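Local coordinates for hydrogenase maturation factor (Thermoanaerobacter tengcongensis, PDB 3VTH), which probably transfers the carbamoyl group of carbamoyl phosphate, with consumption of ATP, to the C-terminal cysteine of HypE during [NiFe]-hydrogenase maturation, at residues L497-D507 with I694-F704; G376-A384 with S726-D734. All coordinates share one frame; numbering follows the deposited sequence.

Contact 1 and contact 2 have centres 14 Å apart and converge on the same bound iron and AP2. Contact 1 is a parallel strand pair of the Kae1-like part, whose first strand ends in the iron ligand D507; contact 2 joins the loop carrying D734, a second ligand of that iron, to segment 376-384 of the YrdC-like part. H483 and H487 complete the protein's share of the metal site. The contacts also touch directly: S726 OG is hydrogen-bonded to L699 O at 2.6 Å, where strand 723-726 runs parallel to strand 696-700. Through R382, contact 2 reaches the other nucleotide, APC, whose nearest atom is about 12 Å from G702 CA of contact 1.

Contact 1 (L497-D507 with I694-F704); sequences LDEKVIGIAYD and INKVVLSGGSF. With FE (Fe (III) ion), chain I; AP2 (phosphomethylphosphonic acid adenosyl ester), chain H.
The rings of Y506 and F704 are almost parallel, with planes at 9°, but with centroids 5.6 Å apart they barely overlap. One face of the Y506 ring carries I504 CG2, 3.6 Å above the plane and over its centre; L699 CB occupies the corresponding place on a face of F704, and S700 O lies in plane at that ring's edge. Y506 OH is hydrogen-bonded to T681 OG1 of helix 666-692. Strands 501-507 and 696-700 run parallel, joined by a backbone ladder from I502 N to K696 O through to Y506 N to S700 O; I504 N to V698 O, 2.8 Å at 176°, is its straightest rung. I504 and L699 lie side by side, CD1 to CD2 3.7 Å. At the far end, the bend of K696 at chi4 (64°) brings NZ to E499 OE1, a 2.8 Å salt bridge entered from above the carboxylate plane, while CE touches L497 CD2. A methionine in place of K696 would probably leave the E499 carboxylate without its charge mate here. At the other end, D507 OD2 binds iron at 2.1 Å while D507 OD1 is hydrogen-bonded to H484, and G702 N donates to AP2 O2A at 3.2 Å. A parallel strand pair, one strand ending in a metal-binding aspartate and the other leading into a Gly-Gly turn at the phosphate, is consistent with the actin-like ATPase fold of the Kae1-like domain.

Contact 2 (G376-A384 with S726-D734); sequences GAERIIRRA and SNSKVPCND. With FE (Fe (III) ion), chain I; AP2 (phosphomethylphosphonic acid adenosyl ester), chain H; APC (diphosphomethylphosphonic acid adenosyl ester), chain F.
I380 lays its CG2 over the backbone of S728-V730, 3.3 Å from S728 O and 3.4 Å from V730 C. Its chi1 of -163° sets that methyl between the backbone N and the carbonyl carbon, facing the loop. The P731 ring packs against the I381 carbonyl. That same I381 O accepts N733 ND2 at 3.0 Å, in the carbonyl plane on a lone pair; because N733 OD1 accepts from G735 N, the amide's rotation is fixed. R379 NH1 reaches N727 O at 3.0 Å, the oxygen within the guanidinium plane although the donor stands 51° above the carbonyl plane; R379 NE is taken by N374 O. S728 OG donates to E378 O at 2.6 Å, and R383 NH1 to K729 O at 2.8 Å, tilted from its guanidinium plane. One water links I380 O to V730 O, another I380 O to C732 N. R382 NH1 and NH2 donate hydrogen bonds to APC O1B and O2B, whereas D734 OD1 binds iron at 2.2 Å in the AP2 site. Side-chain donors meeting backbone carbonyls thus tie the YrdC-like and Kae1-like parts by a largely polar, partly hydrated seam that depends on the course of both backbones.

Contact 1 (L497-D507 with I694-F704)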
loop_
_atom_site.group_PDB
_atom_site.type_symbol
_atom_site.label_atom_id
_atom_site.label_comp_id
_atom_site.label_asym_id
_atom_site.label_seq_id
_atom_site.Cartn_x
_atom_site.Cartn_y
_atom_site.Cartn_z
ATOM N N LEU A 497 8.983 -6.960 16.882
ATOM C CA LEU A 497 10.348 -6.988 17.376
ATOM C C LEU A 497 10.606 -5.748 18.212
ATOM O O LEU A 497 10.181 -4.638 17.855
ATOM C CB LEU A 497 11.366 -7.098 16.237
ATOM C CG LEU A 497 11.225 -8.286 15.284
ATOM C CD1 LEU A 497 12.218 -8.170 14.136
ATOM C CD2 LEU A 497 11.373 -9.633 16.015
ATOM N N ASP A 498 11.309 -5.957 19.324
ATOM C CA ASP A 498 11.563 -4.919 20.313
ATOM C C ASP A 498 12.862 -5.280 21.037
ATOM O O ASP A 498 12.868 -5.581 22.246
ATOM C CB ASP A 498 10.383 -4.835 21.295
ATOM C CG ASP A 498 10.583 -3.781 22.382
ATOM O OD1 ASP A 498 9.956 -3.927 23.452
ATOM O OD2 ASP A 498 11.356 -2.817 22.183
ATOM N N GLU A 499 13.947 -5.272 20.266
ATOM C CA GLU A 499 15.288 -5.632 20.719
ATOM C C GLU A 499 16.248 -5.125 19.647
ATOM O O GLU A 499 15.813 -4.708 18.573
ATOM C CB GLU A 499 15.426 -7.149 20.860
ATOM C CG GLU A 499 15.312 -7.929 19.522
ATOM C CD GLU A 499 15.197 -9.430 19.751
ATOM O OE1 GLU A 499 16.206 -10.150 19.567
ATOM O OE2 GLU A 499 14.094 -9.881 20.138
ATOM N N LYS A 500 17.545 -5.151 19.937
ATOM C CA LYS A 500 18.539 -4.730 18.961
ATOM C C LYS A 500 18.644 -5.737 17.818
ATOM O O LYS A 500 18.823 -6.925 18.043
ATOM C CB LYS A 500 19.906 -4.525 19.619
ATOM C CG LYS A 500 20.082 -3.177 20.319
ATOM C CD LYS A 500 21.435 -3.132 21.006
ATOM C CE LYS A 500 21.436 -2.220 22.234
ATOM N NZ LYS A 500 21.639 -0.796 21.867
ATOM N N VAL A 501 18.513 -5.252 16.591
ATOM C CA VAL A 501 18.646 -6.084 15.411
ATOM C C VAL A 501 19.728 -5.483 14.519
ATOM O O VAL A 501 20.111 -4.321 14.699
ATOM C CB VAL A 501 17.304 -6.163 14.603
ATOM C CG1 VAL A 501 16.216 -6.828 15.424
ATOM C CG2 VAL A 501 16.832 -4.765 14.130
ATOM N N ILE A 502 20.217 -6.266 13.564
ATOM C CA ILE A 502 21.031 -5.727 12.474
ATOM C C ILE A 502 20.085 -5.196 11.404
ATOM O O ILE A 502 19.280 -5.947 10.856
ATOM C CB ILE A 502 21.954 -6.813 11.891
ATOM C CG1 ILE A 502 22.966 -7.254 12.965
ATOM C CG2 ILE A 502 22.643 -6.310 10.642
ATOM C CD1 ILE A 502 23.648 -8.609 12.689
ATOM N N GLY A 503 20.164 -3.896 11.127
ATOM C CA GLY A 503 19.217 -3.245 10.234
ATOM C C GLY A 503 19.942 -2.892 8.948
ATOM O O GLY A 503 20.923 -2.153 8.971
ATOM N N ILE A 504 19.474 -3.442 7.833
ATOM C CA ILE A 504 20.050 -3.142 6.523
ATOM C C ILE A 504 19.041 -2.239 5.793
ATOM O O ILE A 504 17.974 -2.681 5.389
ATOM C CB ILE A 504 20.353 -4.448 5.756
ATOM C CG1 ILE A 504 21.374 -5.270 6.580
ATOM C CG2 ILE A 504 20.847 -4.139 4.338
ATOM C CD1 ILE A 504 21.627 -6.661 6.118
ATOM N N ALA A 505 19.373 -0.962 5.690
ATOM C CA ALA A 505 18.460 0.024 5.161
ATOM C C ALA A 505 19.035 0.548 3.846
ATOM O O ALA A 505 19.978 1.352 3.833
ATOM C CB ALA A 505 18.274 1.141 6.158
ATOM N N TYR A 506 18.487 0.060 2.739
ATOM C CA TYR A 506 19.008 0.423 1.414
ATOM C C TYR A 506 17.908 1.188 0.688
ATOM O O TYR A 506 16.796 0.693 0.552
ATOM C CB TYR A 506 19.420 -0.824 0.605
ATOM C CG TYR A 506 20.701 -1.523 1.053
ATOM C CD1 TYR A 506 21.522 -0.973 2.051
ATOM C CD2 TYR A 506 21.115 -2.704 0.432
ATOM C CE1 TYR A 506 22.727 -1.578 2.426
ATOM C CE2 TYR A 506 22.310 -3.336 0.801
ATOM C CZ TYR A 506 23.107 -2.765 1.805
ATOM O OH TYR A 506 24.275 -3.381 2.172
ATOM N N ASP A 507 18.205 2.405 0.255
ATOM C CA ASP A 507 17.235 3.202 -0.521
ATOM C C ASP A 507 17.932 4.280 -1.343
ATOM O O ASP A 507 19.153 4.222 -1.513
ATOM C CB ASP A 507 16.075 3.761 0.347
ATOM C CG ASP A 507 16.508 4.806 1.380
ATOM O OD1 ASP A 507 17.671 5.297 1.387
ATOM O OD2 ASP A 507 15.648 5.154 2.225
ATOM N N ILE A 694 24.355 -10.636 17.750
ATOM C CA ILE A 694 23.012 -10.394 17.175
ATOM C C ILE A 694 22.735 -11.274 15.952
ATOM O O ILE A 694 23.522 -11.308 15.008
ATOM C CB ILE A 694 22.770 -8.892 16.868
ATOM C CG1 ILE A 694 22.835 -8.089 18.173
ATOM C CG2 ILE A 694 21.416 -8.679 16.158
ATOM C CD1 ILE A 694 22.854 -6.590 17.983
ATOM N N ASN A 695 21.613 -11.989 15.999
ATOM C CA ASN A 695 21.246 -12.982 14.978
ATOM C C ASN A 695 19.969 -12.639 14.177
ATOM O O ASN A 695 19.561 -13.392 13.276
ATOM C CB ASN A 695 21.123 -14.375 15.622
ATOM C CG ASN A 695 21.126 -15.497 14.594
ATOM O OD1 ASN A 695 22.070 -15.640 13.798
ATOM N ND2 ASN A 695 20.062 -16.299 14.599
ATOM N N LYS A 696 19.345 -11.508 14.514
ATOM C CA LYS A 696 18.174 -11.017 13.793
ATOM C C LYS A 696 18.597 -9.919 12.831
ATOM O O LYS A 696 19.323 -8.982 13.219
ATOM C CB LYS A 696 17.112 -10.473 14.747
ATOM C CG LYS A 696 16.419 -11.548 15.624
ATOM C CD LYS A 696 15.218 -10.947 16.338
ATOM C CE LYS A 696 14.473 -11.980 17.209
ATOM N NZ LYS A 696 15.295 -12.503 18.323
ATOM N N VAL A 697 18.143 -10.052 11.585
ATOM C CA VAL A 697 18.460 -9.110 10.526
ATOM C C VAL A 697 17.162 -8.603 9.915
ATOM O O VAL A 697 16.295 -9.406 9.538
ATOM C CB VAL A 697 19.276 -9.767 9.407
ATOM C CG1 VAL A 697 19.563 -8.746 8.279
ATOM C CG2 VAL A 697 20.580 -10.349 9.954
ATOM N N VAL A 698 17.041 -7.279 9.821
ATOM C CA VAL A 698 15.892 -6.626 9.210
ATOM C C VAL A 698 16.333 -5.951 7.902
ATOM O O VAL A 698 17.316 -5.201 7.880
ATOM C CB VAL A 698 15.282 -5.557 10.166
ATOM C CG1 VAL A 698 14.210 -4.739 9.454
ATOM C CG2 VAL A 698 14.711 -6.211 11.419
ATOM N N LEU A 699 15.590 -6.204 6.825
ATOM C CA LEU A 699 15.868 -5.581 5.540
ATOM C C LEU A 699 14.744 -4.627 5.214
ATOM O O LEU A 699 13.582 -5.031 5.179
ATOM C CB LEU A 699 15.980 -6.640 4.420
ATOM C CG LEU A 699 16.810 -7.898 4.714
ATOM C CD1 LEU A 699 16.604 -8.956 3.598
ATOM C CD2 LEU A 699 18.285 -7.566 4.864
ATOM N N SER A 700 15.073 -3.358 5.000
ATOM C CA SER A 700 14.041 -2.374 4.622
ATOM C C SER A 700 14.645 -1.231 3.799
ATOM O O SER A 700 15.849 -1.210 3.551
ATOM C CB SER A 700 13.309 -1.852 5.870
ATOM O OG SER A 700 12.122 -1.159 5.500
ATOM N N GLY A 701 13.808 -0.283 3.384
ATOM C CA GLY A 701 14.241 0.765 2.474
ATOM C C GLY A 701 13.813 0.356 1.082
ATOM O O GLY A 701 13.707 -0.836 0.777
ATOM N N GLY A 702 13.599 1.346 0.235
ATOM C CA GLY A 702 13.037 1.149 -1.105
ATOM C C GLY A 702 13.860 0.290 -2.061
ATOM O O GLY A 702 13.301 -0.260 -2.996
ATOM N N SER A 703 15.169 0.153 -1.844
ATOM C CA SER A 703 15.960 -0.760 -2.703
ATOM C C SER A 703 15.477 -2.212 -2.557
ATOM O O SER A 703 15.663 -3.026 -3.446
ATOM C CB SER A 703 17.463 -0.697 -2.394
ATOM O OG SER A 703 18.005 0.597 -2.575
ATOM N N PHE A 704 14.848 -2.542 -1.431
ATOM C CA PHE A 704 14.332 -3.909 -1.273
ATOM C C PHE A 704 13.008 -4.212 -1.987
ATOM O O PHE A 704 12.494 -5.332 -1.919
ATOM C CB PHE A 704 14.371 -4.347 0.188
ATOM C CG PHE A 704 15.752 -4.627 0.664
ATOM C CD1 PHE A 704 16.454 -5.734 0.166
ATOM C CD2 PHE A 704 16.389 -3.772 1.553
ATOM C CE1 PHE A 704 17.766 -6.010 0.593
ATOM C CE2 PHE A 704 17.704 -4.029 1.975
ATOM C CZ PHE A 704 18.397 -5.138 1.493
HETATM FE FE FE I . 13.601 5.673 2.201
HETATM P PB AP2 H . 14.002 7.545 -0.435
HETATM O O1B AP2 H . 15.077 7.000 -1.341
HETATM O O2B AP2 H . 14.079 7.148 1.008
HETATM O O3B AP2 H . 13.750 9.012 -0.678
HETATM C C3A AP2 H . 12.509 6.741 -1.078
HETATM P PA AP2 H . 12.436 4.943 -0.838
HETATM O O1A AP2 H . 10.997 4.661 -1.247
HETATM O O2A AP2 H . 12.948 4.425 0.484
HETATM O "O5'" AP2 H . 13.452 4.343 -1.946
HETATM C "C5'" AP2 H . 13.077 4.456 -3.314
HETATM C "C4'" AP2 H . 14.338 4.172 -4.098
HETATM O "O4'" AP2 H . 14.631 2.775 -4.044
HETATM C "C3'" AP2 H . 14.190 4.487 -5.574
HETATM O "O3'" AP2 H . 14.326 5.892 -5.810
HETATM C "C2'" AP2 H . 15.320 3.651 -6.139
HETATM O "O2'" AP2 H . 16.521 4.415 -5.976
HETATM C "C1'" AP2 H . 15.328 2.406 -5.241
HETATM N N9 AP2 H . 14.643 1.317 -5.995
HETATM C C8 AP2 H . 13.347 1.269 -6.391
HETATM N N7 AP2 H . 13.080 0.145 -7.109
HETATM C C5 AP2 H . 14.227 -0.560 -7.182
HETATM C C6 AP2 H . 14.657 -1.841 -7.795
HETATM N N6 AP2 H . 13.785 -2.623 -8.481
HETATM N N1 AP2 H . 15.962 -2.199 -7.646
HETATM C C2 AP2 H . 16.848 -1.452 -6.951
HETATM N N3 AP2 H . 16.524 -0.271 -6.381
HETATM C C4 AP2 H . 15.254 0.215 -6.463
#

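Contact 2 (G376-A384 with S726-D734)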
loop_
_atom_site.group_PDB
_atom_site.type_symbol
_atom_site.label_atom_id
_atom_site.label_comp_id
_atom_site.label_asym_id
_atom_site.label_seq_id
_atom_site.Cartn_x
_atom_site.Cartn_y
_atom_site.Cartn_z
ATOM N N GLY A 376 8.649 -15.895 0.058
ATOM C CA GLY A 376 7.790 -16.533 1.060
ATOM C C GLY A 376 6.738 -15.672 1.740
ATOM O O GLY A 376 6.137 -16.105 2.720
ATOM N N ALA A 377 6.485 -14.467 1.231
ATOM C CA ALA A 377 5.453 -13.615 1.820
ATOM C C ALA A 377 4.984 -12.567 0.838
ATOM O O ALA A 377 5.663 -12.281 -0.159
ATOM C CB ALA A 377 5.956 -12.938 3.121
ATOM N N GLU A 378 3.806 -12.015 1.117
ATOM C CA GLU A 378 3.324 -10.843 0.392
ATOM C C GLU A 378 4.269 -9.665 0.682
ATOM O O GLU A 378 4.724 -9.480 1.824
ATOM C CB GLU A 378 1.895 -10.491 0.819
ATOM C CG GLU A 378 1.425 -9.148 0.260
ATOM C CD GLU A 378 -0.072 -8.901 0.423
ATOM O OE1 GLU A 378 -0.691 -9.437 1.371
ATOM O OE2 GLU A 378 -0.618 -8.132 -0.388
ATOM N N ARG A 379 4.601 -8.912 -0.366
ATOM C CA ARG A 379 5.431 -7.718 -0.227
ATOM C C ARG A 379 4.639 -6.589 -0.848
ATOM O O ARG A 379 4.610 -6.419 -2.075
ATOM C CB ARG A 379 6.790 -7.886 -0.918
ATOM C CG ARG A 379 7.505 -9.186 -0.584
ATOM C CD ARG A 379 7.944 -9.238 0.859
ATOM N NE ARG A 379 8.485 -10.541 1.242
ATOM C CZ ARG A 379 8.916 -10.846 2.474
ATOM N NH1 ARG A 379 8.847 -9.959 3.460
ATOM N NH2 ARG A 379 9.406 -12.050 2.726
ATOM N N ILE A 380 3.960 -5.825 -0.006
ATOM C CA ILE A 380 3.121 -4.761 -0.541
ATOM C C ILE A 380 3.977 -3.546 -0.957
ATOM O O ILE A 380 5.005 -3.253 -0.337
ATOM C CB ILE A 380 2.020 -4.382 0.466
ATOM C CG1 ILE A 380 0.897 -3.591 -0.229
ATOM C CG2 ILE A 380 2.642 -3.593 1.635
ATOM C CD1 ILE A 380 -0.470 -3.679 0.523
ATOM N N ILE A 381 3.564 -2.870 -2.027
ATOM C CA ILE A 381 4.297 -1.722 -2.578
ATOM C C ILE A 381 3.519 -0.444 -2.279
ATOM O O ILE A 381 4.103 0.569 -1.907
ATOM C CB ILE A 381 4.523 -1.867 -4.130
ATOM C CG1 ILE A 381 5.518 -2.991 -4.439
ATOM C CG2 ILE A 381 5.028 -0.552 -4.761
ATOM C CD1 ILE A 381 4.887 -4.322 -4.811
ATOM N N ARG A 382 2.194 -0.503 -2.460
ATOM C CA ARG A 382 1.341 0.643 -2.223
ATOM C C ARG A 382 0.141 0.122 -1.441
ATOM O O ARG A 382 -0.644 -0.659 -1.942
ATOM C CB ARG A 382 0.922 1.297 -3.551
ATOM C CG ARG A 382 0.056 2.585 -3.364
ATOM C CD ARG A 382 -0.348 3.168 -4.744
ATOM N NE ARG A 382 0.755 3.935 -5.329
ATOM C CZ ARG A 382 0.658 4.669 -6.442
ATOM N NH1 ARG A 382 -0.488 4.713 -7.117
ATOM N NH2 ARG A 382 1.713 5.365 -6.878
ATOM N N ARG A 383 0.037 0.532 -0.191
ATOM C CA ARG A 383 -1.005 0.013 0.671
ATOM C C ARG A 383 -2.171 0.987 0.652
ATOM O O ARG A 383 -2.103 2.080 1.211
ATOM C CB ARG A 383 -0.461 -0.229 2.083
ATOM C CG ARG A 383 -1.505 -0.816 3.052
ATOM C CD ARG A 383 -0.986 -0.798 4.506
ATOM N NE ARG A 383 -2.062 -1.133 5.465
ATOM C CZ ARG A 383 -2.381 -2.377 5.807
ATOM N NH1 ARG A 383 -1.723 -3.414 5.291
ATOM N NH2 ARG A 383 -3.365 -2.609 6.675
ATOM N N ALA A 384 -3.244 0.587 -0.009
ATOM C CA ALA A 384 -4.372 1.499 -0.233
ATOM C C ALA A 384 -5.671 0.705 -0.290
ATOM O O ALA A 384 -5.966 -0.037 0.656
ATOM C CB ALA A 384 -4.147 2.363 -1.502
ATOM N N SER A 726 11.656 -8.928 6.700
ATOM C CA SER A 726 11.437 -7.751 5.870
ATOM C C SER A 726 9.965 -7.368 5.880
ATOM O O SER A 726 9.131 -8.107 6.396
ATOM C CB SER A 726 11.947 -7.943 4.440
ATOM O OG SER A 726 12.070 -6.663 3.812
ATOM N N ASN A 727 9.673 -6.201 5.329
ATOM C CA ASN A 727 8.330 -5.655 5.282
ATOM C C ASN A 727 7.395 -6.524 4.483
ATOM O O ASN A 727 7.810 -7.182 3.517
ATOM C CB ASN A 727 8.334 -4.246 4.679
ATOM C CG ASN A 727 8.955 -3.214 5.619
ATOM O OD1 ASN A 727 8.330 -2.784 6.601
ATOM N ND2 ASN A 727 10.182 -2.835 5.338
ATOM N N SER A 728 6.127 -6.520 4.898
ATOM C CA SER A 728 5.111 -7.338 4.244
ATOM C C SER A 728 3.736 -6.639 4.204
ATOM O O SER A 728 3.119 -6.528 3.160
ATOM C CB SER A 728 5.027 -8.713 4.931
ATOM O OG SER A 728 4.054 -9.532 4.296
ATOM N N LYS A 729 3.290 -6.163 5.354
ATOM C CA LYS A 729 1.993 -5.496 5.524
ATOM C C LYS A 729 2.058 -4.023 5.182
ATOM O O LYS A 729 1.038 -3.425 4.801
ATOM C CB LYS A 729 1.552 -5.635 6.990
ATOM C CG LYS A 729 1.190 -7.078 7.348
ATOM C CD LYS A 729 0.718 -7.192 8.789
ATOM C CE LYS A 729 0.095 -8.555 9.060
ATOM N NZ LYS A 729 1.010 -9.685 8.734
ATOM N N VAL A 730 3.247 -3.429 5.345
ATOM C CA VAL A 730 3.484 -2.048 4.888
ATOM C C VAL A 730 4.704 -2.102 3.961
ATOM O O VAL A 730 5.427 -3.091 3.988
ATOM C CB VAL A 730 3.654 -1.014 6.061
ATOM C CG1 VAL A 730 2.471 -1.116 7.069
ATOM C CG2 VAL A 730 5.010 -1.160 6.780
ATOM N N PRO A 731 4.893 -1.090 3.104
ATOM C CA PRO A 731 5.997 -1.175 2.143
ATOM C C PRO A 731 7.387 -0.989 2.790
ATOM O O PRO A 731 7.508 -0.361 3.855
ATOM C CB PRO A 731 5.708 -0.019 1.171
ATOM C CG PRO A 731 4.197 0.236 1.311
ATOM C CD PRO A 731 3.995 0.044 2.797
ATOM N N CYS A 732 8.411 -1.560 2.146
ATOM C CA CYS A 732 9.787 -1.277 2.514
ATOM C C CYS A 732 10.191 0.074 1.922
ATOM O O CYS A 732 11.199 0.648 2.321
ATOM C CB CYS A 732 10.739 -2.401 2.041
ATOM S SG CYS A 732 10.783 -2.628 0.236
ATOM N N ASN A 733 9.397 0.585 0.979
ATOM C CA ASN A 733 9.616 1.952 0.469
ATOM C C ASN A 733 9.084 3.003 1.452
ATOM O O ASN A 733 8.623 2.652 2.534
ATOM C CB ASN A 733 9.053 2.135 -0.948
ATOM C CG ASN A 733 7.525 2.014 -1.001
ATOM O OD1 ASN A 733 6.800 2.612 -0.191
ATOM N ND2 ASN A 733 7.035 1.249 -1.973
ATOM N N ASP A 734 9.151 4.279 1.082
ATOM C CA ASP A 734 8.794 5.344 2.028
ATOM C C ASP A 734 7.342 5.361 2.507
ATOM O O ASP A 734 7.019 6.060 3.472
ATOM C CB ASP A 734 9.205 6.720 1.490
ATOM C CG ASP A 734 10.701 6.976 1.637
ATOM O OD1 ASP A 734 11.420 6.067 2.098
ATOM O OD2 ASP A 734 11.157 8.092 1.313
HETATM FE FE FE I . 13.601 5.673 2.201
HETATM P PB AP2 H . 14.002 7.545 -0.435
HETATM O O1B AP2 H . 15.077 7.000 -1.341
HETATM O O2B AP2 H . 14.079 7.148 1.008
HETATM O O3B AP2 H . 13.750 9.012 -0.678
HETATM C C3A AP2 H . 12.509 6.741 -1.078
HETATM P PA AP2 H . 12.436 4.943 -0.838
HETATM O O1A AP2 H . 10.997 4.661 -1.247
HETATM O O2A AP2 H . 12.948 4.425 0.484
HETATM O "O5'" AP2 H . 13.452 4.343 -1.946
HETATM C "C5'" AP2 H . 13.077 4.456 -3.314
HETATM C "C4'" AP2 H . 14.338 4.172 -4.098
HETATM O "O4'" AP2 H . 14.631 2.775 -4.044
HETATM C "C3'" AP2 H . 14.190 4.487 -5.574
HETATM O "O3'" AP2 H . 14.326 5.892 -5.810
HETATM C "C2'" AP2 H . 15.320 3.651 -6.139
HETATM O "O2'" AP2 H . 16.521 4.415 -5.976
HETATM C "C1'" AP2 H . 15.328 2.406 -5.241
HETATM N N9 AP2 H . 14.643 1.317 -5.995
HETATM C C8 AP2 H . 13.347 1.269 -6.391
HETATM N N7 AP2 H . 13.080 0.145 -7.109
HETATM C C5 AP2 H . 14.227 -0.560 -7.182
HETATM C C6 AP2 H . 14.657 -1.841 -7.795
HETATM N N6 AP2 H . 13.785 -2.623 -8.481
HETATM N N1 AP2 H . 15.962 -2.199 -7.646
HETATM C C2 AP2 H . 16.848 -1.452 -6.951
HETATM N N3 AP2 H . 16.524 -0.271 -6.381
HETATM C C4 AP2 H . 15.254 0.215 -6.463
HETATM P PG APC F . 0.158 9.750 -11.231
HETATM O O1G APC F . -1.272 9.283 -11.136
HETATM O O2G APC F . 0.698 9.665 -12.638
HETATM O O3G APC F . 0.427 11.077 -10.583
HETATM P PB APC F . 0.835 7.215 -10.036
HETATM O O1B APC F . -0.273 7.199 -9.030
HETATM O O2B APC F . 2.157 6.660 -9.544
HETATM O O3B APC F . 1.118 8.759 -10.391
HETATM P PA APC F . -1.046 5.197 -11.542
HETATM O O1A APC F . -1.134 4.577 -12.916
HETATM O O2A APC F . -2.309 5.784 -11.025
HETATM C C3A APC F . 0.330 6.409 -11.592
HETATM O "O5'" APC F . -0.620 4.097 -10.442
HETATM C "C5'" APC F . -0.217 2.768 -10.759
HETATM C "C4'" APC F . 0.992 2.415 -9.897
HETATM O "O4'" APC F . 1.291 1.037 -10.148
HETATM C "C3'" APC F . 2.215 3.236 -10.312
HETATM O "O3'" APC F . 2.976 3.675 -9.174
HETATM C "C2'" APC F . 3.053 2.249 -11.098
HETATM O "O2'" APC F . 4.450 2.599 -11.119
HETATM C "C1'" APC F . 2.681 0.919 -10.445
HETATM N N9 APC F . 2.934 -0.115 -11.442
HETATM C C8 APC F . 2.185 -0.417 -12.536
HETATM N N7 APC F . 2.782 -1.407 -13.245
HETATM C C5 APC F . 3.923 -1.733 -12.601
HETATM C C6 APC F . 5.037 -2.686 -12.801
HETATM N N6 APC F . 5.050 -3.527 -13.856
HETATM N N1 APC F . 6.036 -2.693 -11.891
HETATM C C2 APC F . 6.042 -1.878 -10.817
HETATM N N3 APC F . 5.079 -0.977 -10.561
HETATM C C4 APC F . 4.017 -0.875 -11.410
HETATM O O HOH W 1 0.162 -7.790 3.781
HETATM O O HOH W 2 9.740 -11.449 6.185
HETATM O O HOH W 3 6.172 -4.915 1.873
HETATM O O HOH W 4 7.471 -2.389 -0.673
#